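PDB 1A4E: catalase A from Saccharomyces cerevisiae, which breaks down hydrogen peroxide to water and oxygen with the help of bound heme, probably protecting the cell from peroxide made by peroxisomal oxidases. Local coordinates for residues Thr22-Ile25 with Pro30-Leu33; Asn191-His196 with Gln245-Glu250. One frame throughout, in Å; residues are numbered along the deposited sequence.

Contact 1 of 2, residues Thr22-Ile25 with Pro30-Leu33; sequences TQRI and PLLL
The N-terminal arm of the catalase subunit folds back on itself here, the strand T22-I25 meeting the irregular segment P30-L33 at R24 and L31. Their CA atoms are 4.4 Å apart, and two backbone bonds flank them. L32 N donates a hydrogen bond to Q23 O over 3.1 Å, at an N-H...O angle of 158°; on the far side of the pair, I25 N reaches P30 O in a weak bond of 3.4 Å. R24 and L31 therefore form a non-hydrogen-bonded antiparallel pair, a single bridge in a short hairpin-like reversal. The R24 CA-H also points at P30 O.

L32 has more surface buried here than any other residue. Its CG is turned beside the backbone N and anti to the carbonyl carbon (chi1 -62°), which brings the branch over the strand: CD1 lies against the R24 backbone, while CD2 meets I25 CD1 at 4.0 Å, the two side chains crossing at about a right angle. R24 and L31 run side by side, with R24 NH2 3.9 Å from L31 CD1. A bend at chi3 (52°) curls the arginine back along its own strand, where it grips T22 side-on: NE donates to T22 O at 3.0 Å from above the carbonyl plane, and NH2 donates to T22 OG1 at 2.7 Å, close to the guanidinium plane.

NH1 of the same guanidinium bonds E27 O in the intervening loop. T22-R24 also joins an antiparallel ladder with a strand of the second subunit, while I25 and L32 each pack on their own counterparts in the third subunit.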
loop_
_atom_site.group_PDB
_atom_site.type_symbol
_atom_site.label_atom_id
_atom_site.label_comp_id
_atom_site.label_asym_id
_atom_site.label_seq_id
_atom_site.Cartn_x
_atom_site.Cartn_y
_atom_site.Cartn_z
ATOM N N THR B 22 -30.327 -6.803 -3.435
ATOM C CA THR B 22 -29.646 -6.410 -2.219
ATOM C C THR B 22 -30.644 -6.501 -1.071
ATOM O O THR B 22 -31.817 -6.152 -1.215
ATOM C CB THR B 22 -29.066 -4.966 -2.316
ATOM O OG1 THR B 22 -30.109 -4.090 -2.705
ATOM C CG2 THR B 22 -27.901 -4.897 -3.293
ATOM N N GLN B 23 -30.165 -7.009 0.070
ATOM C CA GLN B 23 -30.981 -7.240 1.252
ATOM C C GLN B 23 -31.296 -6.022 2.088
ATOM O O GLN B 23 -30.433 -5.227 2.445
ATOM C CB GLN B 23 -30.313 -8.264 2.148
ATOM C CG GLN B 23 -30.348 -9.646 1.552
ATOM C CD GLN B 23 -29.648 -10.644 2.442
ATOM O OE1 GLN B 23 -28.622 -11.205 2.073
ATOM N NE2 GLN B 23 -30.182 -10.891 3.636
ATOM N N ARG B 24 -32.584 -5.946 2.412
ATOM C CA ARG B 24 -33.181 -4.857 3.182
ATOM C C ARG B 24 -34.342 -5.422 4.009
ATOM O O ARG B 24 -34.804 -6.545 3.761
ATOM C CB ARG B 24 -33.702 -3.781 2.213
ATOM C CG ARG B 24 -34.679 -4.502 1.279
ATOM C CD ARG B 24 -34.846 -3.969 -0.094
ATOM N NE ARG B 24 -33.594 -3.797 -0.788
ATOM C CZ ARG B 24 -33.474 -2.790 -1.655
ATOM N NH1 ARG B 24 -34.481 -1.953 -1.894
ATOM N NH2 ARG B 24 -32.306 -2.590 -2.252
ATOM N N ILE B 25 -34.837 -4.652 4.988
ATOM C CA ILE B 25 -36.020 -5.057 5.739
ATOM C C ILE B 25 -37.245 -4.705 4.901
ATOM O O ILE B 25 -37.461 -3.547 4.547
ATOM C CB ILE B 25 -36.044 -4.330 7.089
ATOM C CG1 ILE B 25 -34.831 -4.750 7.912
ATOM C CG2 ILE B 25 -37.337 -4.663 7.830
ATOM C CD1 ILE B 25 -34.777 -6.242 8.314
ATOM N N PRO B 30 -34.261 -0.134 5.167
ATOM C CA PRO B 30 -32.828 0.115 5.148
ATOM C C PRO B 30 -32.003 -1.140 4.868
ATOM O O PRO B 30 -32.433 -2.267 5.128
ATOM C CB PRO B 30 -32.573 0.761 6.498
ATOM C CG PRO B 30 -33.575 0.106 7.395
ATOM C CD PRO B 30 -34.803 0.029 6.503
ATOM N N LEU B 31 -30.830 -0.909 4.270
ATOM C CA LEU B 31 -29.905 -1.958 3.884
ATOM C C LEU B 31 -29.234 -2.641 5.065
ATOM O O LEU B 31 -28.960 -2.040 6.106
ATOM C CB LEU B 31 -28.859 -1.351 2.956
ATOM C CG LEU B 31 -28.837 -1.745 1.479
ATOM C CD1 LEU B 31 -30.213 -1.626 0.855
ATOM C CD2 LEU B 31 -27.875 -0.818 0.748
ATOM N N LEU B 32 -28.987 -3.937 4.878
ATOM C CA LEU B 32 -28.411 -4.776 5.914
ATOM C C LEU B 32 -26.919 -5.054 5.780
ATOM O O LEU B 32 -26.436 -5.356 4.688
ATOM C CB LEU B 32 -29.205 -6.086 5.928
ATOM C CG LEU B 32 -30.704 -5.986 6.264
ATOM C CD1 LEU B 32 -31.348 -7.344 6.100
ATOM C CD2 LEU B 32 -30.895 -5.483 7.689
ATOM N N LEU B 33 -26.180 -4.985 6.902
ATOM C CA LEU B 33 -24.751 -5.305 6.949
ATOM C C LEU B 33 -24.437 -6.716 6.443
ATOM O O LEU B 33 -23.350 -7.020 5.946
ATOM C CB LEU B 33 -24.227 -5.230 8.365
ATOM C CG LEU B 33 -23.047 -4.361 8.744
ATOM C CD1 LEU B 33 -22.398 -5.005 9.955
ATOM C CD2 LEU B 33 -22.024 -4.255 7.630
#

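Contact 2 of 2, residues Asn191-His196 with Gln245-Glu250; sequences NYRSMH and QQDLFE
D247, on helix 243-253, meets R193 in a salt bridge that joins the helix to the loop N191-H196. One arginine nitrogen does the gripping. R193 NH1 faces both carboxylate oxygens, 2.9 Å from D247 OD1 and 3.0 Å from D247 OD2. The bond to OD2 is nearly straight, 166° at the hydrogen, and arrives on that oxygen's syn lone pair within the guanidinium plane. The two flat groups are nonetheless twisted 38° apart. A bend at chi3 folds the arginine so that its CD also touches D247 OD2, at 3.2 Å, while R193 CG rests 4.4 Å from L248 CD1. An alanine in place of R193 would probably leave the D247 carboxylate without its charged mate and open a gap beside L248.

Y192 joins through its backbone. A water accepts a hydrogen bond from Y192 N at 3.0 Å and donates to D247 OD2 at 2.8 Å, so OD2 accepts hydrogen bonds from both the water and the arginine, which probably helps to fix the rotation of the carboxylate. N191 crosses the carboxylate at a slant, its CB 3.2 Å from D247 OD2 and its amide plane turned only 16° from the carboxylate. From within the loop, S194 OG donates to N191 OD1 from above the carbonyl plane, which probably limits how the amide can turn.

The Y192 ring stacks with F94 of strand 87-95, and L248 packs on the same phenylalanine. R193 O accepts bonds from T221 OG1 and Q223 NE2, tying the loop to the end of strand 212-221. The loop thus touches both helix 243-253 and strands 87-95 and 212-221 of the catalase beta-barrel.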
loop_
_atom_site.group_PDB
_atom_site.type_symbol
_atom_site.label_atom_id
_atom_site.label_comp_id
_atom_site.label_asym_id
_atom_site.label_seq_id
_atom_site.Cartn_x
_atom_site.Cartn_y
_atom_site.Cartn_z
ATOM N N ASN B 191 0.401 8.844 -35.884
ATOM C CA ASN B 191 0.073 7.673 -35.101
ATOM C C ASN B 191 1.354 6.970 -34.659
ATOM O O ASN B 191 2.461 7.389 -35.020
ATOM C CB ASN B 191 -0.786 6.724 -35.925
ATOM C CG ASN B 191 -0.222 6.328 -37.277
ATOM O OD1 ASN B 191 0.785 5.642 -37.389
ATOM N ND2 ASN B 191 -0.864 6.764 -38.348
ATOM N N TYR B 192 1.231 5.892 -33.868
ATOM C CA TYR B 192 2.374 5.134 -33.370
ATOM C C TYR B 192 3.100 4.288 -34.410
ATOM O O TYR B 192 4.269 3.936 -34.239
ATOM C CB TYR B 192 1.920 4.226 -32.227
ATOM C CG TYR B 192 1.485 4.984 -30.980
ATOM C CD1 TYR B 192 2.284 6.021 -30.487
ATOM C CD2 TYR B 192 0.292 4.644 -30.330
ATOM C CE1 TYR B 192 1.896 6.723 -29.352
ATOM C CE2 TYR B 192 -0.101 5.350 -29.191
ATOM C CZ TYR B 192 0.704 6.387 -28.713
ATOM O OH TYR B 192 0.327 7.106 -27.594
ATOM N N ARG B 193 2.399 3.972 -35.502
ATOM C CA ARG B 193 2.964 3.199 -36.601
ATOM C C ARG B 193 3.832 4.050 -37.521
ATOM O O ARG B 193 4.533 3.531 -38.382
ATOM C CB ARG B 193 1.834 2.590 -37.406
ATOM C CG ARG B 193 0.990 1.633 -36.584
ATOM C CD ARG B 193 -0.440 1.572 -37.078
ATOM N NE ARG B 193 -0.514 1.255 -38.487
ATOM C CZ ARG B 193 -1.201 2.004 -39.352
ATOM N NH1 ARG B 193 -1.869 3.088 -38.984
ATOM N NH2 ARG B 193 -1.181 1.667 -40.628
ATOM N N SER B 194 3.809 5.369 -37.336
ATOM C CA SER B 194 4.504 6.288 -38.214
ATOM C C SER B 194 5.631 7.052 -37.532
ATOM O O SER B 194 5.883 8.212 -37.863
ATOM C CB SER B 194 3.473 7.253 -38.780
ATOM O OG SER B 194 2.465 6.587 -39.527
ATOM N N MET B 195 6.314 6.411 -36.569
ATOM C CA MET B 195 7.424 7.029 -35.848
ATOM C C MET B 195 8.548 6.041 -35.586
ATOM O O MET B 195 8.362 4.826 -35.661
ATOM C CB MET B 195 6.963 7.602 -34.497
ATOM C CG MET B 195 6.245 6.605 -33.600
ATOM S SD MET B 195 5.869 7.234 -31.945
ATOM C CE MET B 195 6.408 5.817 -31.031
ATOM N N HIS B 196 9.737 6.571 -35.306
ATOM C CA HIS B 196 10.897 5.741 -35.009
ATOM C C HIS B 196 11.086 5.571 -33.511
ATOM O O HIS B 196 10.498 6.301 -32.726
ATOM C CB HIS B 196 12.172 6.369 -35.568
ATOM C CG HIS B 196 12.182 6.551 -37.071
ATOM N ND1 HIS B 196 11.697 5.719 -37.979
ATOM C CD2 HIS B 196 12.714 7.626 -37.738
ATOM C CE1 HIS B 196 11.909 6.233 -39.167
ATOM N NE2 HIS B 196 12.522 7.381 -39.007
ATOM N N GLN B 245 -4.590 5.119 -30.134
ATOM C CA GLN B 245 -4.988 3.832 -29.573
ATOM C C GLN B 245 -5.925 3.112 -30.540
ATOM O O GLN B 245 -5.765 1.922 -30.813
ATOM C CB GLN B 245 -5.685 4.062 -28.214
ATOM C CG GLN B 245 -6.452 2.892 -27.578
ATOM C CD GLN B 245 -5.644 1.618 -27.411
ATOM O OE1 GLN B 245 -4.581 1.613 -26.802
ATOM N NE2 GLN B 245 -6.110 0.496 -27.950
ATOM N N GLN B 246 -6.891 3.858 -31.074
ATOM C CA GLN B 246 -7.824 3.332 -32.045
ATOM C C GLN B 246 -7.111 2.923 -33.331
ATOM O O GLN B 246 -7.428 1.887 -33.913
ATOM C CB GLN B 246 -8.852 4.389 -32.338
ATOM C CG GLN B 246 -9.932 3.861 -33.243
ATOM C CD GLN B 246 -11.092 4.808 -33.432
ATOM O OE1 GLN B 246 -11.949 4.545 -34.270
ATOM N NE2 GLN B 246 -11.216 5.906 -32.690
ATOM N N ASP B 247 -6.137 3.733 -33.770
ATOM C CA ASP B 247 -5.374 3.445 -34.967
ATOM C C ASP B 247 -4.585 2.140 -34.847
ATOM O O ASP B 247 -4.624 1.306 -35.755
ATOM C CB ASP B 247 -4.432 4.618 -35.240
ATOM C CG ASP B 247 -3.502 4.352 -36.417
ATOM O OD1 ASP B 247 -3.911 4.510 -37.567
ATOM O OD2 ASP B 247 -2.371 3.949 -36.179
ATOM N N LEU B 248 -3.869 1.967 -33.726
ATOM C CA LEU B 248 -3.077 0.777 -33.496
ATOM C C LEU B 248 -3.951 -0.457 -33.381
ATOM O O LEU B 248 -3.652 -1.473 -34.018
ATOM C CB LEU B 248 -2.253 0.949 -32.225
ATOM C CG LEU B 248 -1.304 -0.183 -31.830
ATOM C CD1 LEU B 248 -0.270 -0.447 -32.919
ATOM C CD2 LEU B 248 -0.616 0.205 -30.542
ATOM N N PHE B 249 -5.052 -0.349 -32.617
ATOM C CA PHE B 249 -5.962 -1.473 -32.410
ATOM C C PHE B 249 -6.574 -1.944 -33.720
ATOM O O PHE B 249 -6.533 -3.134 -34.020
ATOM C CB PHE B 249 -7.110 -1.097 -31.454
ATOM C CG PHE B 249 -7.883 -2.334 -31.008
ATOM C CD1 PHE B 249 -7.420 -3.063 -29.906
ATOM C CD2 PHE B 249 -9.009 -2.771 -31.721
ATOM C CE1 PHE B 249 -8.078 -4.232 -29.522
ATOM C CE2 PHE B 249 -9.658 -3.942 -31.331
ATOM C CZ PHE B 249 -9.191 -4.672 -30.235
ATOM N N GLU B 250 -7.142 -1.019 -34.503
ATOM C CA GLU B 250 -7.754 -1.368 -35.773
ATOM C C GLU B 250 -6.772 -1.844 -36.827
ATOM O O GLU B 250 -7.124 -2.737 -37.593
ATOM C CB GLU B 250 -8.523 -0.184 -36.319
ATOM C CG GLU B 250 -9.819 0.003 -35.544
ATOM C CD GLU B 250 -10.629 1.241 -35.901
ATOM O OE1 GLU B 250 -10.196 2.041 -36.734
ATOM O OE2 GLU B 250 -11.700 1.416 -35.322
HETATM O O HOH W 1 -1.296 4.229 -33.591
#

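Overall arrangement
From the N terminus, the chain first makes contact 1, a short reversal in which only four residues separate 22-25 from 30-33, just ahead of helix 36-45. Contact 2 comes much later and closes a longer loop: 48 residues, with helix 230-239 and strands such as 212-221 among them, lie between 191-196 and 245-250. The two loops follow in series, neither enclosing nor crossing the other. The centres of contacts 1 and 2 are about 49 Å apart, and the nearest atoms of contacts 1 and 2 about 33 Å. Contact 1 belongs to the outlying arm, held among neighbouring subunits; contact 2 joins a helix to a loop near the barrel. Both also touch the second subunit of the tetramer.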